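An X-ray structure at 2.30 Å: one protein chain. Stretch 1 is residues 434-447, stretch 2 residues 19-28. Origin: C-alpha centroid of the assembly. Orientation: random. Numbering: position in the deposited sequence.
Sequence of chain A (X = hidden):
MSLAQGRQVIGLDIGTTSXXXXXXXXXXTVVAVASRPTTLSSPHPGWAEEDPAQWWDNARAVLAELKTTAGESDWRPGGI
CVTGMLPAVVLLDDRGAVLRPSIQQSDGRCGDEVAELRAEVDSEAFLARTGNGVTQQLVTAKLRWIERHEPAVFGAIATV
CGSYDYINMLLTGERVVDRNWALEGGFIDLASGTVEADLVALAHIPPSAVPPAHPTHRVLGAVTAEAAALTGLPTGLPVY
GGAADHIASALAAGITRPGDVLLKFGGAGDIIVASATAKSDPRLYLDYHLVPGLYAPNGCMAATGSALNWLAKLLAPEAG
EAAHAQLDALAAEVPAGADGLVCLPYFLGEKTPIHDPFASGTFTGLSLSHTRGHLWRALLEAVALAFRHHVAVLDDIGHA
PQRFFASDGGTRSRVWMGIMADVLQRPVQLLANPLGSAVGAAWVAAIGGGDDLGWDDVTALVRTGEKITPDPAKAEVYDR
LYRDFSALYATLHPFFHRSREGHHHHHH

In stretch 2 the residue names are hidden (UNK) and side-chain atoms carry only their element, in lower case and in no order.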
ATOM      1  N   PRO A 434       2.606   3.421 -13.793  1.00 37.34           N
ATOM      2  CA  PRO A 434       2.431   4.832 -13.442  1.00 37.70           C
ATOM      3  C   PRO A 434       0.978   5.134 -13.040  1.00 40.46           C
ATOM      4  O   PRO A 434       0.734   5.740 -11.996  1.00 41.56           O
ATOM      5  CB  PRO A 434       2.793   5.574 -14.735  1.00 33.03           C
ATOM      6  CG  PRO A 434       3.027   4.530 -15.774  1.00 38.08           C
ATOM      7  CD  PRO A 434       2.569   3.205 -15.245  1.00 37.36           C
ATOM      8  N   LEU A 435       0.028   4.689 -13.854  1.00 39.31           N
ATOM      9  CA  LEU A 435      -1.378   4.937 -13.598  1.00 37.52           C
ATOM     10  C   LEU A 435      -1.758   4.393 -12.247  1.00 40.31           C
ATOM     11  O   LEU A 435      -2.736   4.841 -11.672  1.00 39.51           O
ATOM     12  CB  LEU A 435      -2.233   4.244 -14.644  1.00 38.78           C
ATOM     13  CG  LEU A 435      -2.368   5.029 -15.939  1.00 39.92           C
ATOM     14  CD1 LEU A 435      -1.016   5.574 -16.335  1.00 42.14           C
ATOM     15  CD2 LEU A 435      -2.956   4.147 -17.054  1.00 37.57           C
ATOM     16  N   GLY A 436      -1.020   3.392 -11.759  1.00 38.18           N
ATOM     17  CA  GLY A 436      -1.201   2.897 -10.400  1.00 33.47           C
ATOM     18  C   GLY A 436      -2.245   1.819 -10.075  1.00 32.57           C
ATOM     19  O   GLY A 436      -2.395   0.792 -10.790  1.00 28.40           O
ATOM     20  N   SER A 437      -2.937   2.051  -8.949  1.00 28.39           N
ATOM     21  CA  SER A 437      -3.911   1.130  -8.382  1.00 23.29           C
ATOM     22  C   SER A 437      -5.166   1.018  -9.235  1.00 23.03           C
ATOM     23  O   SER A 437      -5.888  -0.000  -9.178  1.00 20.69           O
ATOM     24  CB  SER A 437      -4.330   1.606  -6.986  1.00 24.18           C
ATOM     25  OG  SER A 437      -3.234   1.916  -6.147  1.00 24.35           O
ATOM     26  N   ALA A 438      -5.447   2.058 -10.014  1.00 21.52           N
ATOM     27  CA  ALA A 438      -6.700   2.076 -10.781  1.00 22.29           C
ATOM     28  C   ALA A 438      -6.702   0.907 -11.704  1.00 21.57           C
ATOM     29  O   ALA A 438      -7.752   0.319 -11.958  1.00 20.87           O
ATOM     30  CB  ALA A 438      -6.868   3.346 -11.572  1.00 21.74           C
ATOM     31  N   VAL A 439      -5.509   0.569 -12.194  1.00 21.80           N
ATOM     32  CA  VAL A 439      -5.326  -0.595 -13.058  1.00 20.44           C
ATOM     33  C   VAL A 439      -5.639  -1.941 -12.391  1.00 22.11           C
ATOM     34  O   VAL A 439      -6.256  -2.835 -13.014  1.00 22.09           O
ATOM     35  CB  VAL A 439      -3.891  -0.690 -13.633  1.00 21.88           C
ATOM     36  CG1 VAL A 439      -3.741  -2.029 -14.332  1.00 20.12           C
ATOM     37  CG2 VAL A 439      -3.584   0.484 -14.560  1.00 22.21           C
ATOM     38  N   GLY A 440      -5.159  -2.119 -11.153  1.00 22.91           N
ATOM     39  CA  GLY A 440      -5.473  -3.315 -10.392  1.00 18.75           C
ATOM     40  C   GLY A 440      -6.988  -3.366 -10.296  1.00 20.16           C
ATOM     41  O   GLY A 440      -7.606  -4.434 -10.331  1.00 20.49           O
ATOM     42  N   ALA A 441      -7.611  -2.200 -10.182  1.00 20.43           N
ATOM     43  CA  ALA A 441      -9.080  -2.163 -10.042  1.00 21.02           C
ATOM     44  C   ALA A 441      -9.854  -2.461 -11.334  1.00 18.72           C
ATOM     45  O   ALA A 441     -10.790  -3.250 -11.304  1.00 19.64           O
ATOM     46  CB  ALA A 441      -9.569  -0.850  -9.366  1.00 19.01           C
ATOM     47  N   ALA A 442      -9.465  -1.869 -12.464  1.00 18.28           N
ATOM     48  CA  ALA A 442     -10.087  -2.250 -13.730  1.00 19.05           C
ATOM     49  C   ALA A 442     -10.007  -3.772 -13.880  1.00 20.52           C
ATOM     50  O   ALA A 442     -10.955  -4.404 -14.335  1.00 18.98           O
ATOM     51  CB  ALA A 442      -9.410  -1.595 -14.888  1.00 18.61           C
ATOM     52  N   TRP A 443      -8.873  -4.354 -13.482  1.00 19.99           N
ATOM     53  CA  TRP A 443      -8.675  -5.778 -13.700  1.00 20.48           C
ATOM     54  C   TRP A 443      -9.680  -6.635 -12.953  1.00 19.29           C
ATOM     55  O   TRP A 443     -10.064  -7.710 -13.416  1.00 21.99           O
ATOM     56  CB  TRP A 443      -7.235  -6.221 -13.393  1.00 22.42           C
ATOM     57  CG  TRP A 443      -6.864  -7.335 -14.280  1.00 26.62           C
ATOM     58  CD1 TRP A 443      -6.635  -8.659 -13.935  1.00 28.83           C
ATOM     59  CD2 TRP A 443      -6.764  -7.272 -15.703  1.00 29.96           C
ATOM     60  NE1 TRP A 443      -6.370  -9.408 -15.071  1.00 27.07           N
ATOM     61  CE2 TRP A 443      -6.440  -8.579 -16.164  1.00 29.84           C
ATOM     62  CE3 TRP A 443      -6.899  -6.241 -16.635  1.00 26.74           C
ATOM     63  CZ2 TRP A 443      -6.247  -8.854 -17.508  1.00 28.63           C
ATOM     64  CZ3 TRP A 443      -6.708  -6.521 -17.971  1.00 27.50           C
ATOM     65  CH2 TRP A 443      -6.375  -7.820 -18.394  1.00 30.20           C
ATOM     66  N   VAL A 444     -10.110  -6.183 -11.793  1.00 18.02           N
ATOM     67  CA  VAL A 444     -11.067  -6.958 -11.050  1.00 16.86           C
ATOM     68  C   VAL A 444     -12.367  -7.063 -11.817  1.00 17.94           C
ATOM     69  O   VAL A 444     -13.044  -8.105 -11.814  1.00 19.47           O
ATOM     70  CB  VAL A 444     -11.333  -6.363  -9.684  1.00 14.86           C
ATOM     71  CG1 VAL A 444     -12.515  -7.016  -9.073  1.00 16.08           C
ATOM     72  CG2 VAL A 444     -10.102  -6.489  -8.804  1.00 17.76           C
ATOM     73  N   ALA A 445     -12.731  -5.980 -12.469  1.00 17.18           N
ATOM     74  CA  ALA A 445     -13.990  -5.948 -13.171  1.00 19.65           C
ATOM     75  C   ALA A 445     -13.798  -6.647 -14.502  1.00 19.28           C
ATOM     76  O   ALA A 445     -14.749  -7.165 -15.082  1.00 19.53           O
ATOM     77  CB  ALA A 445     -14.457  -4.519 -13.370  1.00 17.97           C
ATOM     78  N   ALA A 446     -12.563  -6.646 -14.989  1.00 18.44           N
ATOM     79  CA  ALA A 446     -12.259  -7.286 -16.270  1.00 20.80           C
ATOM     80  C   ALA A 446     -12.513  -8.802 -16.149  1.00 22.33           C
ATOM     81  O   ALA A 446     -13.168  -9.410 -16.987  1.00 22.53           O
ATOM     82  CB  ALA A 446     -10.834  -7.026 -16.648  1.00 18.90           C
ATOM     83  N   ILE A 447     -11.993  -9.387 -15.081  1.00 17.41           N
ATOM     84  CA  ILE A 447     -12.106 -10.795 -14.869  1.00 19.11           C
ATOM     85  C   ILE A 447     -13.529 -11.164 -14.476  1.00 22.40           C
ATOM     86  O   ILE A 447     -13.932 -12.289 -14.625  1.00 21.80           O
ATOM     87  CB  ILE A 447     -11.076 -11.230 -13.839  1.00 20.11           C
ATOM     88  CG1 ILE A 447      -9.740 -11.369 -14.568  1.00 24.11           C
ATOM     89  CG2 ILE A 447     -11.462 -12.546 -13.178  1.00 20.80           C
ATOM     90  CD1 ILE A 447      -8.592 -11.161 -13.667  1.00 27.45           C
ATOM     91  N   UNK A  19      -7.550  11.709  -7.180  1.00 20.62           N
ATOM     92  CA  UNK A  19      -8.609  10.790  -7.556  1.00 17.85           C
ATOM     93  C   UNK A  19      -8.473  10.518  -9.038  1.00 17.45           C
ATOM     94  O   UNK A  19      -8.520  11.432  -9.837  1.00 19.38           O
ATOM     95  c   UNK A  19     -11.086  10.333  -7.732  1.00 16.94           C
ATOM     96  c   UNK A  19     -10.031  11.353  -7.319  1.00 18.98           C
ATOM     97  o   UNK A  19     -10.218  11.668  -5.947  1.00 17.33           O
ATOM     98  N   UNK A  20      -8.308   9.255  -9.405  1.00 19.11           N
ATOM     99  CA  UNK A  20      -7.895   8.889 -10.750  1.00 16.88           C
ATOM    100  C   UNK A  20      -8.841   7.840 -11.246  1.00 17.41           C
ATOM    101  O   UNK A  20      -9.160   6.924 -10.500  1.00 19.32           O
ATOM    102  c   UNK A  20      -6.114   7.792 -12.107  1.00 18.77           C
ATOM    103  c   UNK A  20      -5.498   9.374 -10.269  1.00 18.74           C
ATOM    104  c   UNK A  20      -6.499   8.306 -10.723  1.00 16.94           C
ATOM    105  c   UNK A  20      -4.120   8.801  -9.897  1.00 20.53           C
ATOM    106  N   UNK A  21      -9.316   7.987 -12.474  1.00 16.80           N
ATOM    107  CA  UNK A  21     -10.148   6.962 -13.102  1.00 20.73           C
ATOM    108  C   UNK A  21      -9.597   6.635 -14.479  1.00 22.82           C
ATOM    109  O   UNK A  21      -9.134   7.532 -15.193  1.00 22.25           O
ATOM    110  c   UNK A  21     -11.570   7.428 -13.263  1.00 17.91           C
ATOM    111  N   UNK A  22      -9.720   5.368 -14.869  1.00 20.61           N
ATOM    112  CA  UNK A  22      -9.303   4.943 -16.197  1.00 24.24           C
ATOM    113  C   UNK A  22     -10.344   4.084 -16.901  1.00 23.75           C
ATOM    114  O   UNK A  22     -11.133   3.358 -16.259  1.00 21.56           O
ATOM    115  c   UNK A  22      -8.000   4.142 -16.139  1.00 21.96           C
ATOM    116  c   UNK A  22      -7.019   2.001 -15.126  1.00 23.81           C
ATOM    117  c   UNK A  22      -6.933   4.947 -15.381  1.00 24.37           C
ATOM    118  c   UNK A  22      -8.280   2.803 -15.453  1.00 22.39           C
ATOM    119  N   UNK A  23     -10.329   4.187 -18.232  1.00 22.82           N
ATOM    120  CA  UNK A  23     -11.178   3.392 -19.070  1.00 21.13           C
ATOM    121  C   UNK A  23     -10.265   2.499 -19.840  1.00 26.49           C
ATOM    122  O   UNK A  23      -9.356   2.972 -20.546  1.00 25.56           O
ATOM    123  c   UNK A  23     -14.047   2.808 -20.140  1.00 24.68           C
ATOM    124  c   UNK A  23     -12.955   3.527 -20.958  1.00 24.86           C
ATOM    125  c   UNK A  23     -13.610   4.466 -21.972  1.00 23.04           C
ATOM    126  c   UNK A  23     -11.951   4.267 -20.047  1.00 23.31           C
ATOM    127  N   UNK A  24     -10.512   1.200 -19.731  1.00 25.37           N
ATOM    128  CA  UNK A  24      -9.694   0.218 -20.425  1.00 24.78           C
ATOM    129  C   UNK A  24     -10.554  -0.545 -21.401  1.00 24.69           C
ATOM    130  O   UNK A  24     -11.689  -0.946 -21.085  1.00 23.67           O
ATOM    131  c   UNK A  24      -8.424  -1.912 -20.163  1.00 27.04           C
ATOM    132  c   UNK A  24      -9.139  -0.807 -19.429  1.00 27.73           C
ATOM    133  c   UNK A  24      -8.278  -0.133 -18.366  1.00 24.44           C
ATOM    134  N   UNK A  25     -10.028  -0.716 -22.596  1.00 25.66           N
ATOM    135  CA  UNK A  25     -10.600  -1.650 -23.547  1.00 28.39           C
ATOM    136  C   UNK A  25      -9.741  -2.890 -23.438  1.00 30.50           C
ATOM    137  O   UNK A  25      -8.519  -2.834 -23.649  1.00 26.80           O
ATOM    138  c   UNK A  25     -10.496  -1.090 -24.967  1.00 33.92           C
ATOM    139  n   UNK A  25      -8.487   0.275 -28.824  1.00 51.78           N
ATOM    140  c   UNK A  25     -10.743  -2.105 -26.131  1.00 35.73           C
ATOM    141  n   UNK A  25     -10.358  -0.095 -27.527  1.00 47.95           N
ATOM    142  n   UNK A  25      -9.825   2.068 -28.170  1.00 42.11           N
ATOM    143  c   UNK A  25      -9.556   0.752 -28.171  1.00 50.58           C
ATOM    144  c   UNK A  25     -10.157  -1.553 -27.458  1.00 37.89           C
ATOM    145  N   UNK A  26     -10.361  -4.003 -23.082  1.00 29.81           N
ATOM    146  CA  UNK A  26      -9.604  -5.236 -22.961  1.00 30.52           C
ATOM    147  C   UNK A  26      -9.202  -5.764 -24.355  1.00 32.77           C
ATOM    148  O   UNK A  26      -9.947  -5.610 -25.319  1.00 33.12           O
ATOM    149  c   UNK A  26      -9.309  -5.748 -19.799  1.00 30.06           C
ATOM    150  c   UNK A  26     -11.794  -6.152 -19.972  1.00 30.35           C
ATOM    151  c   UNK A  26     -10.562  -5.634 -20.704  1.00 32.68           C
ATOM    152  c   UNK A  26     -10.372  -6.246 -22.115  1.00 27.27           C
ATOM    153  N   UNK A  27      -8.023  -6.407 -24.450  1.00 33.73           N
ATOM    154  CA  UNK A  27      -7.273  -6.761 -23.243  1.00 35.01           C
ATOM    155  C   UNK A  27      -6.195  -5.778 -22.812  1.00 31.45           C
ATOM    156  O   UNK A  27      -5.638  -5.998 -21.757  1.00 32.53           O
ATOM    157  c   UNK A  27      -6.576  -8.084 -23.641  1.00 37.12           C
ATOM    158  c   UNK A  27      -6.645  -8.157 -25.172  1.00 36.35           C
ATOM    159  c   UNK A  27      -7.375  -6.928 -25.668  1.00 34.86           C
ATOM    160  N   UNK A  28      -5.850  -4.764 -23.584  1.00 32.65           N
ATOM    161  CA  UNK A  28      -4.533  -4.184 -23.335  1.00 34.64           C
ATOM    162  C   UNK A  28      -4.409  -2.713 -23.592  1.00 35.11           C
ATOM    163  O   UNK A  28      -3.296  -2.208 -23.770  1.00 34.33           O
ATOM    164  c   UNK A  28      -3.463  -4.638 -25.651  1.00 44.93           C
ATOM    165  c   UNK A  28      -3.452  -4.954 -24.134  1.00 39.76           C
ATOM    166  o   UNK A  28      -3.873  -5.511 -26.465  1.00 45.15           O
ATOM    167  o   UNK A  28      -3.008  -3.533 -26.038  1.00 45.83           O
TER

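Position 19 has three side-chain atoms, a first carbon carrying one oxygen and one carbon: T19. It lies out of reach of the helix.

Position 20 holds four carbons, forked at the first, with one arm two carbons long, which makes it I20. Its CB points toward the helix, yet the closest contact comes from its backbone, I20 O lying 4.4 Å from A438 CB.

At position 21 a single carbon points away from the helix, so this is A21. The register is tightest here, with the CA atoms of A438 and A21 6.4 Å apart.

Position 22 again shows four carbons forked at the first, and the end of its longer arm touches the helix at A438, V439 and A442. This is I22, buried, with chi1 p and chi2 t. Its CD1 sits 3.8 Å from A438 CB, 3.8 Å from V439 CG2 and 4.3 Å from A442 CB, while I22 CG2 reaches L435 CD2 at 4.4 Å. No other strand residue is so covered by stretch 1.

Position 23 has four carbons forked at the second, directed away from the helix: L23.

Position 24 carries three carbons, two of them on the first, and points back toward the helix. It is V24, whose CG2 packs 3.9 Å from A442 CB.

Position 25 is a run of three carbons, a nitrogen, and a carbon bearing two more nitrogens: R25, out of reach of stretch 1.

Position 26, just past the strand, has four carbons forked at the second; both arms pack against A446, and one also meets W443. In L26, CD1 lies 3.6 Å and CD2 3.7 Å from A446 CB, and CD2 is 3.3 Å from W443 CZ3, oblique to the indole.

Position 27 closes three carbons onto its own backbone nitrogen, giving P27, preceded by a cis peptide bond. Its carbonyl P27 O lies at the ring edge, 3.9 Å from W443 CH2.

Position 28 has two carbons, the second carrying two oxygens, so the carboxylate sits directly on CB: D28. Its CB points away from the helix.

The contact is apolar, with no hydrogen bond across it. Strand alternation sends 20, 22 and 24 toward the helix, and L26 extends the series beyond the strand. Opposite them, A438, A442 and A446 recur every four residues, and the axes approach to 8.3 Å at 45°. The pattern here is alanine at the three helix positions that point toward the strand, branched side chains against them, and W443, whose CB points sideways, bringing its ring end to L26 and P27.

Stretch 2, residues 19-28: TIAILVRLPD
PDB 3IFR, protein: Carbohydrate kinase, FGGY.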